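Local atomic coordinates of NAD-dependent aldehyde dehydrogenase (Burkholderia multivorans, PDB entry 5UJU), a protein that probably oxidises aldehydes to carboxylic acids, using NAD as the electron acceptor. Residues Met9-Leu21 with Ser117-Arg129. Numbering follows the deposited sequence.
Sequences MTHALFTKHEDTL and SAWIGVSLEILAR
Glu-125 OE1 takes two donors from the N-terminal segment. His-17 NE2 donates to Glu-125 OE1 at 2.8 Å on the anti side, almost exactly in the imidazole plane, while Lys-16 NZ bonds the same OE1 on the syn side at 3.0 Å, 30° out of the carboxylate plane, as a salt bridge. The lysine gets there with a fully extended chain, and the glutamate meets it with its own chain folded about CB-CG (chi2 66°). Glu-125 OE2 receives Arg-129 NE at 2.8 Å from the same helix, and Arg-129 goes on to Glu-260. The His-17 ring is sandwiched between Leu-124 O and Lys-16 CG; the two covered faces and the in-plane NE2 bond together hold its rotation.

At the far end, His-11 N donates to Ser-117 OG (2.9 Å), and the His-11 ring caps helix 12-16, its ND1 accepting from Leu-13 N. Between these polar ends Gly-121 CA lies 3.8 Å from Phe-14 CA, and the axes of 12-16 and 117-129 cross at 59°. Leu-13 CD1 rests on Val-122 CG2 and Glu-125 CB, and Leu-21 CD2 on Ile-120 CG2. Short helix 12-16 and the start of helix 18-30 thus pack across long helix 97-132, with Trp-172 of helix 158-175 edge-to-face against Phe-14.

With two basic side chains flanking it and His-17 donating, buried Glu-125 is probably ionised, pinning the N-terminal segment by charge as well as apolar contact.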
ATOM      1  N   MET A   9      22.849 -10.844  12.661  1.00 66.54           N
ATOM      2  CA  MET A   9      23.631  -9.930  13.492  1.00 68.08           C
ATOM      3  C   MET A   9      23.357  -8.455  13.145  1.00 61.02           C
ATOM      4  O   MET A   9      23.032  -8.135  11.999  1.00 63.47           O
ATOM      5  CB  MET A   9      25.117 -10.233  13.318  1.00 72.41           C
ATOM      6  CG  MET A   9      25.563 -10.188  11.857  1.00 75.21           C
ATOM      7  SD  MET A   9      27.292 -10.619  11.540  1.00 78.80           S
ATOM      8  CE  MET A   9      27.370 -10.327   9.763  1.00 68.73           C
ATOM      9  N   THR A  10      23.529  -7.559  14.122  1.00 52.44           N
ATOM     10  CA  THR A  10      23.251  -6.140  13.923  1.00 46.53           C
ATOM     11  C   THR A  10      24.400  -5.486  13.168  1.00 44.98           C
ATOM     12  O   THR A  10      25.565  -5.621  13.558  1.00 43.85           O
ATOM     13  CB  THR A  10      23.033  -5.423  15.257  1.00 52.45           C
ATOM     14  OG1 THR A  10      21.964  -6.050  15.982  1.00 54.59           O
ATOM     15  CG2 THR A  10      22.682  -3.951  15.020  1.00 44.55           C
ATOM     16  N   HIS A  11      24.079  -4.796  12.075  1.00 35.59           N
ATOM     17  CA  HIS A  11      25.124  -4.133  11.311  1.00 38.92           C
ATOM     18  C   HIS A  11      25.757  -3.021  12.137  1.00 39.08           C
ATOM     19  O   HIS A  11      25.079  -2.348  12.917  1.00 38.15           O
ATOM     20  CB  HIS A  11      24.573  -3.574  10.001  1.00 40.65           C
ATOM     21  CG  HIS A  11      25.644  -3.243   9.017  1.00 39.62           C
ATOM     22  ND1 HIS A  11      26.388  -2.084   9.088  1.00 38.55           N
ATOM     23  CD2 HIS A  11      26.151  -3.955   7.982  1.00 35.60           C
ATOM     24  CE1 HIS A  11      27.285  -2.082   8.116  1.00 40.42           C
ATOM     25  NE2 HIS A  11      27.164  -3.206   7.431  1.00 35.50           N
ATOM     26  N   ALA A  12      27.070  -2.824  11.959  1.00 38.69           N
ATOM     27  CA  ALA A  12      27.776  -1.812  12.747  1.00 39.78           C
ATOM     28  C   ALA A  12      27.198  -0.416  12.512  1.00 39.39           C
ATOM     29  O   ALA A  12      27.124   0.398  13.440  1.00 34.61           O
ATOM     30  CB  ALA A  12      29.274  -1.838  12.423  1.00 38.98           C
ATOM     31  N   LEU A  13      26.771  -0.122  11.281  1.00 34.89           N
ATOM     32  CA  LEU A  13      26.209   1.198  11.005  1.00 34.81           C
ATOM     33  C   LEU A  13      24.841   1.380  11.656  1.00 36.06           C
ATOM     34  O   LEU A  13      24.440   2.514  11.934  1.00 34.07           O
ATOM     35  CB  LEU A  13      26.115   1.440   9.495  1.00 30.77           C
ATOM     36  CG  LEU A  13      27.470   1.557   8.792  1.00 34.67           C
ATOM     37  CD1 LEU A  13      27.306   1.770   7.301  1.00 30.28           C
ATOM     38  CD2 LEU A  13      28.272   2.689   9.421  1.00 33.74           C
ATOM     39  N   PHE A  14      24.109   0.288  11.886  1.00 39.78           N
ATOM     40  CA  PHE A  14      22.872   0.377  12.656  1.00 38.69           C
ATOM     41  C   PHE A  14      23.162   0.795  14.093  1.00 37.93           C
ATOM     42  O   PHE A  14      22.563   1.744  14.616  1.00 41.30           O
ATOM     43  CB  PHE A  14      22.128  -0.964  12.620  1.00 41.75           C
ATOM     44  CG  PHE A  14      20.773  -0.928  13.283  1.00 36.28           C
ATOM     45  CD1 PHE A  14      19.631  -0.693  12.540  1.00 35.39           C
ATOM     46  CD2 PHE A  14      20.650  -1.118  14.653  1.00 39.34           C
ATOM     47  CE1 PHE A  14      18.387  -0.650  13.148  1.00 36.75           C
ATOM     48  CE2 PHE A  14      19.410  -1.073  15.269  1.00 38.91           C
ATOM     49  CZ  PHE A  14      18.275  -0.846  14.510  1.00 37.39           C
ATOM     50  N   THR A  15      24.080   0.089  14.750  1.00 34.12           N
ATOM     51  CA  THR A  15      24.450   0.446  16.116  1.00 38.72           C
ATOM     52  C   THR A  15      24.987   1.868  16.187  1.00 37.97           C
ATOM     53  O   THR A  15      24.741   2.581  17.165  1.00 36.54           O
ATOM     54  CB  THR A  15      25.489  -0.544  16.650  1.00 40.93           C
ATOM     55  OG1 THR A  15      24.922  -1.856  16.679  1.00 44.45           O
ATOM     56  CG2 THR A  15      25.962  -0.162  18.053  1.00 40.59           C
ATOM     57  N   LYS A  16      25.722   2.298  15.159  1.00 38.67           N
ATOM     58  CA  LYS A  16      26.315   3.633  15.173  1.00 40.43           C
ATOM     59  C   LYS A  16      25.242   4.725  15.207  1.00 40.09           C
ATOM     60  O   LYS A  16      25.397   5.740  15.901  1.00 40.47           O
ATOM     61  CB  LYS A  16      27.220   3.804  13.952  1.00 42.16           C
ATOM     62  CG  LYS A  16      27.740   5.218  13.730  1.00 43.54           C
ATOM     63  CD  LYS A  16      28.636   5.305  12.496  1.00 42.39           C
ATOM     64  CE  LYS A  16      29.244   6.694  12.342  1.00 43.98           C
ATOM     65  NZ  LYS A  16      30.076   6.844  11.116  1.00 40.37           N
ATOM     66  N   HIS A  17      24.147   4.533  14.477  1.00 35.09           N
ATOM     67  CA  HIS A  17      23.123   5.566  14.345  1.00 38.05           C
ATOM     68  C   HIS A  17      21.842   5.220  15.097  1.00 33.12           C
ATOM     69  O   HIS A  17      20.797   5.828  14.845  1.00 35.80           O
ATOM     70  CB  HIS A  17      22.831   5.821  12.871  1.00 30.16           C
ATOM     71  CG  HIS A  17      24.022   6.297  12.102  1.00 38.63           C
ATOM     72  ND1 HIS A  17      24.622   7.516  12.337  1.00 37.15           N
ATOM     73  CD2 HIS A  17      24.748   5.704  11.124  1.00 36.47           C
ATOM     74  CE1 HIS A  17      25.656   7.660  11.528  1.00 36.56           C
ATOM     75  NE2 HIS A  17      25.752   6.575  10.780  1.00 35.50           N
ATOM     76  N   GLU A  18      21.916   4.283  16.044  1.00 35.49           N
ATOM     77  CA  GLU A  18      20.715   3.774  16.697  1.00 34.78           C
ATOM     78  C   GLU A  18      20.019   4.855  17.516  1.00 34.43           C
ATOM     79  O   GLU A  18      18.784   4.903  17.560  1.00 35.42           O
ATOM     80  CB  GLU A  18      21.069   2.580  17.580  1.00 34.83           C
ATOM     81  CG  GLU A  18      19.835   1.849  18.076  1.00 34.03           C
ATOM     82  CD  GLU A  18      20.165   0.532  18.754  1.00 43.42           C
ATOM     83  OE1 GLU A  18      21.356   0.291  19.047  1.00 42.53           O
ATOM     84  OE2 GLU A  18      19.232  -0.268  18.977  1.00 45.49           O
ATOM     85  N   ASP A  19      20.790   5.727  18.175  1.00 35.80           N
ATOM     86  CA  ASP A  19      20.184   6.793  18.970  1.00 38.38           C
ATOM     87  C   ASP A  19      19.372   7.743  18.097  1.00 37.96           C
ATOM     88  O   ASP A  19      18.259   8.130  18.464  1.00 38.23           O
ATOM     89  CB  ASP A  19      21.260   7.551  19.744  1.00 38.00           C
ATOM     90  CG  ASP A  19      21.751   6.786  20.958  1.00 50.08           C
ATOM     91  OD1 ASP A  19      21.143   5.742  21.287  1.00 51.91           O
ATOM     92  OD2 ASP A  19      22.743   7.227  21.579  1.00 53.47           O
ATOM     93  N   THR A  20      19.914   8.131  16.935  1.00 37.11           N
ATOM     94  CA  THR A  20      19.145   8.961  16.008  1.00 35.61           C
ATOM     95  C   THR A  20      17.884   8.239  15.543  1.00 35.76           C
ATOM     96  O   THR A  20      16.805   8.841  15.467  1.00 36.54           O
ATOM     97  CB  THR A  20      19.997   9.353  14.803  1.00 35.91           C
ATOM     98  OG1 THR A  20      21.136  10.100  15.238  1.00 41.21           O
ATOM     99  CG2 THR A  20      19.186  10.208  13.837  1.00 35.20           C
ATOM    100  N   LEU A  21      18.002   6.937  15.266  1.00 32.02           N
ATOM    101  CA  LEU A  21      16.872   6.140  14.799  1.00 31.48           C
ATOM    102  C   LEU A  21      15.768   6.081  15.846  1.00 30.48           C
ATOM    103  O   LEU A  21      14.585   6.283  15.534  1.00 33.99           O
ATOM    104  CB  LEU A  21      17.350   4.728  14.459  1.00 31.34           C
ATOM    105  CG  LEU A  21      16.284   3.759  13.963  1.00 31.78           C
ATOM    106  CD1 LEU A  21      15.679   4.295  12.666  1.00 27.92           C
ATOM    107  CD2 LEU A  21      16.919   2.404  13.734  1.00 32.59           C
ATOM    108  N   SER A 117      19.014  -4.527   9.396  1.00 27.08           N
ATOM    109  CA  SER A 117      19.939  -3.664  10.129  1.00 26.77           C
ATOM    110  C   SER A 117      20.972  -3.054   9.192  1.00 29.03           C
ATOM    111  O   SER A 117      21.406  -1.917   9.404  1.00 31.99           O
ATOM    112  CB  SER A 117      20.618  -4.416  11.277  1.00 26.20           C
ATOM    113  OG  SER A 117      21.585  -5.333  10.784  1.00 34.22           O
ATOM    114  N   ALA A 118      21.343  -3.769   8.130  1.00 33.04           N
ATOM    115  CA  ALA A 118      22.222  -3.188   7.120  1.00 27.98           C
ATOM    116  C   ALA A 118      21.502  -2.130   6.287  1.00 30.07           C
ATOM    117  O   ALA A 118      22.074  -1.074   5.981  1.00 28.27           O
ATOM    118  CB  ALA A 118      22.743  -4.282   6.205  1.00 24.14           C
ATOM    119  N   TRP A 119      20.263  -2.405   5.877  1.00 27.32           N
ATOM    120  CA  TRP A 119      19.550  -1.427   5.049  1.00 25.53           C
ATOM    121  C   TRP A 119      19.381  -0.117   5.794  1.00 25.22           C
ATOM    122  O   TRP A 119      19.635   0.963   5.242  1.00 25.48           O
ATOM    123  CB  TRP A 119      18.186  -1.961   4.611  1.00 21.49           C
ATOM    124  CG  TRP A 119      18.210  -3.335   4.063  1.00 24.14           C
ATOM    125  CD1 TRP A 119      19.260  -3.974   3.449  1.00 26.62           C
ATOM    126  CD2 TRP A 119      17.138  -4.275   4.110  1.00 29.72           C
ATOM    127  NE1 TRP A 119      18.893  -5.254   3.097  1.00 27.78           N
ATOM    128  CE2 TRP A 119      17.595  -5.465   3.498  1.00 28.56           C
ATOM    129  CE3 TRP A 119      15.824  -4.224   4.599  1.00 27.91           C
ATOM    130  CZ2 TRP A 119      16.790  -6.595   3.379  1.00 27.40           C
ATOM    131  CZ3 TRP A 119      15.021  -5.352   4.473  1.00 25.94           C
ATOM    132  CH2 TRP A 119      15.506  -6.515   3.865  1.00 27.35           C
ATOM    133  N   ILE A 120      18.978  -0.198   7.064  1.00 27.22           N
ATOM    134  CA  ILE A 120      18.768   1.005   7.871  1.00 27.63           C
ATOM    135  C   ILE A 120      20.104   1.658   8.204  1.00 30.36           C
ATOM    136  O   ILE A 120      20.273   2.876   8.071  1.00 28.25           O
ATOM    137  CB  ILE A 120      17.975   0.657   9.150  1.00 27.71           C
ATOM    138  CG1 ILE A 120      16.628  -0.032   8.828  1.00 23.89           C
ATOM    139  CG2 ILE A 120      17.774   1.896  10.029  1.00 30.18           C
ATOM    140  CD1 ILE A 120      15.658   0.794   8.052  1.00 33.79           C
ATOM    141  N   GLY A 121      21.083   0.856   8.638  1.00 30.05           N
ATOM    142  CA  GLY A 121      22.363   1.433   9.014  1.00 23.84           C
ATOM    143  C   GLY A 121      23.040   2.140   7.858  1.00 27.77           C
ATOM    144  O   GLY A 121      23.511   3.277   7.992  1.00 28.06           O
ATOM    145  N   VAL A 122      23.084   1.484   6.694  1.00 25.33           N
ATOM    146  CA  VAL A 122      23.686   2.115   5.523  1.00 28.01           C
ATOM    147  C   VAL A 122      22.921   3.390   5.160  1.00 23.93           C
ATOM    148  O   VAL A 122      23.518   4.425   4.831  1.00 23.94           O
ATOM    149  CB  VAL A 122      23.741   1.114   4.352  1.00 25.09           C
ATOM    150  CG1 VAL A 122      23.939   1.828   3.015  1.00 27.07           C
ATOM    151  CG2 VAL A 122      24.857   0.072   4.578  1.00 22.96           C
ATOM    152  N   SER A 123      21.592   3.337   5.205  1.00 22.92           N
ATOM    153  CA  SER A 123      20.803   4.536   4.906  1.00 26.05           C
ATOM    154  C   SER A 123      21.144   5.680   5.857  1.00 26.30           C
ATOM    155  O   SER A 123      21.321   6.826   5.427  1.00 24.77           O
ATOM    156  CB  SER A 123      19.311   4.218   4.947  1.00 22.50           C
ATOM    157  OG  SER A 123      18.959   3.398   3.847  1.00 26.00           O
ATOM    158  N   LEU A 124      21.243   5.389   7.155  1.00 22.11           N
ATOM    159  CA  LEU A 124      21.503   6.457   8.116  1.00 31.46           C
ATOM    160  C   LEU A 124      22.903   7.022   7.952  1.00 30.91           C
ATOM    161  O   LEU A 124      23.117   8.224   8.156  1.00 29.21           O
ATOM    162  CB  LEU A 124      21.299   5.954   9.544  1.00 28.64           C
ATOM    163  CG  LEU A 124      19.883   5.447   9.826  1.00 26.95           C
ATOM    164  CD1 LEU A 124      19.773   4.749  11.197  1.00 28.38           C
ATOM    165  CD2 LEU A 124      18.879   6.578   9.693  1.00 28.75           C
ATOM    166  N   GLU A 125      23.862   6.175   7.585  1.00 27.02           N
ATOM    167  CA  GLU A 125      25.215   6.654   7.340  1.00 29.47           C
ATOM    168  C   GLU A 125      25.272   7.528   6.096  1.00 27.46           C
ATOM    169  O   GLU A 125      25.961   8.557   6.088  1.00 29.13           O
ATOM    170  CB  GLU A 125      26.176   5.469   7.227  1.00 25.81           C
ATOM    171  CG  GLU A 125      27.598   5.840   6.823  1.00 29.32           C
ATOM    172  CD  GLU A 125      28.351   6.667   7.861  1.00 32.53           C
ATOM    173  OE1 GLU A 125      27.967   6.668   9.053  1.00 33.62           O
ATOM    174  OE2 GLU A 125      29.347   7.316   7.471  1.00 30.50           O
ATOM    175  N   ILE A 126      24.571   7.131   5.031  1.00 23.07           N
ATOM    176  CA  ILE A 126      24.496   7.979   3.846  1.00 23.10           C
ATOM    177  C   ILE A 126      23.954   9.359   4.225  1.00 24.58           C
ATOM    178  O   ILE A 126      24.512  10.390   3.833  1.00 27.48           O
ATOM    179  CB  ILE A 126      23.634   7.320   2.754  1.00 27.00           C
ATOM    180  CG1 ILE A 126      24.287   6.021   2.237  1.00 23.15           C
ATOM    181  CG2 ILE A 126      23.333   8.334   1.629  1.00 20.60           C
ATOM    182  CD1 ILE A 126      23.375   5.181   1.351  1.00 21.32           C
ATOM    183  N   LEU A 127      22.876   9.393   5.022  1.00 28.04           N
ATOM    184  CA  LEU A 127      22.274  10.669   5.435  1.00 27.18           C
ATOM    185  C   LEU A 127      23.255  11.529   6.228  1.00 29.98           C
ATOM    186  O   LEU A 127      23.305  12.753   6.049  1.00 27.63           O
ATOM    187  CB  LEU A 127      20.997  10.418   6.242  1.00 25.57           C
ATOM    188  CG  LEU A 127      19.860   9.833   5.390  1.00 28.86           C
ATOM    189  CD1 LEU A 127      18.588   9.618   6.191  1.00 26.56           C
ATOM    190  CD2 LEU A 127      19.609  10.771   4.238  1.00 36.17           C
ATOM    191  N   ALA A 128      24.047  10.905   7.106  1.00 24.50           N
ATOM    192  CA  ALA A 128      25.050  11.654   7.849  1.00 31.77           C
ATOM    193  C   ALA A 128      26.037  12.315   6.900  1.00 32.43           C
ATOM    194  O   ALA A 128      26.391  13.484   7.076  1.00 31.03           O
ATOM    195  CB  ALA A 128      25.782  10.725   8.826  1.00 34.53           C
ATOM    196  N   ARG A 129      26.471  11.587   5.867  1.00 32.22           N
ATOM    197  CA  ARG A 129      27.433  12.146   4.925  1.00 31.62           C
ATOM    198  C   ARG A 129      26.782  13.187   4.021  1.00 30.45           C
ATOM    199  O   ARG A 129      27.427  14.165   3.631  1.00 31.20           O
ATOM    200  CB  ARG A 129      28.065  11.029   4.100  1.00 28.78           C
ATOM    201  CG  ARG A 129      28.764   9.971   4.961  1.00 37.68           C
ATOM    202  CD  ARG A 129      29.776   9.154   4.175  1.00 38.14           C
ATOM    203  NE  ARG A 129      30.320   8.062   4.983  1.00 39.63           N
ATOM    204  CZ  ARG A 129      31.199   7.169   4.541  1.00 40.46           C
ATOM    205  NH1 ARG A 129      31.655   7.235   3.290  1.00 35.44           N
ATOM    206  NH2 ARG A 129      31.625   6.214   5.351  1.00 44.33           N
TER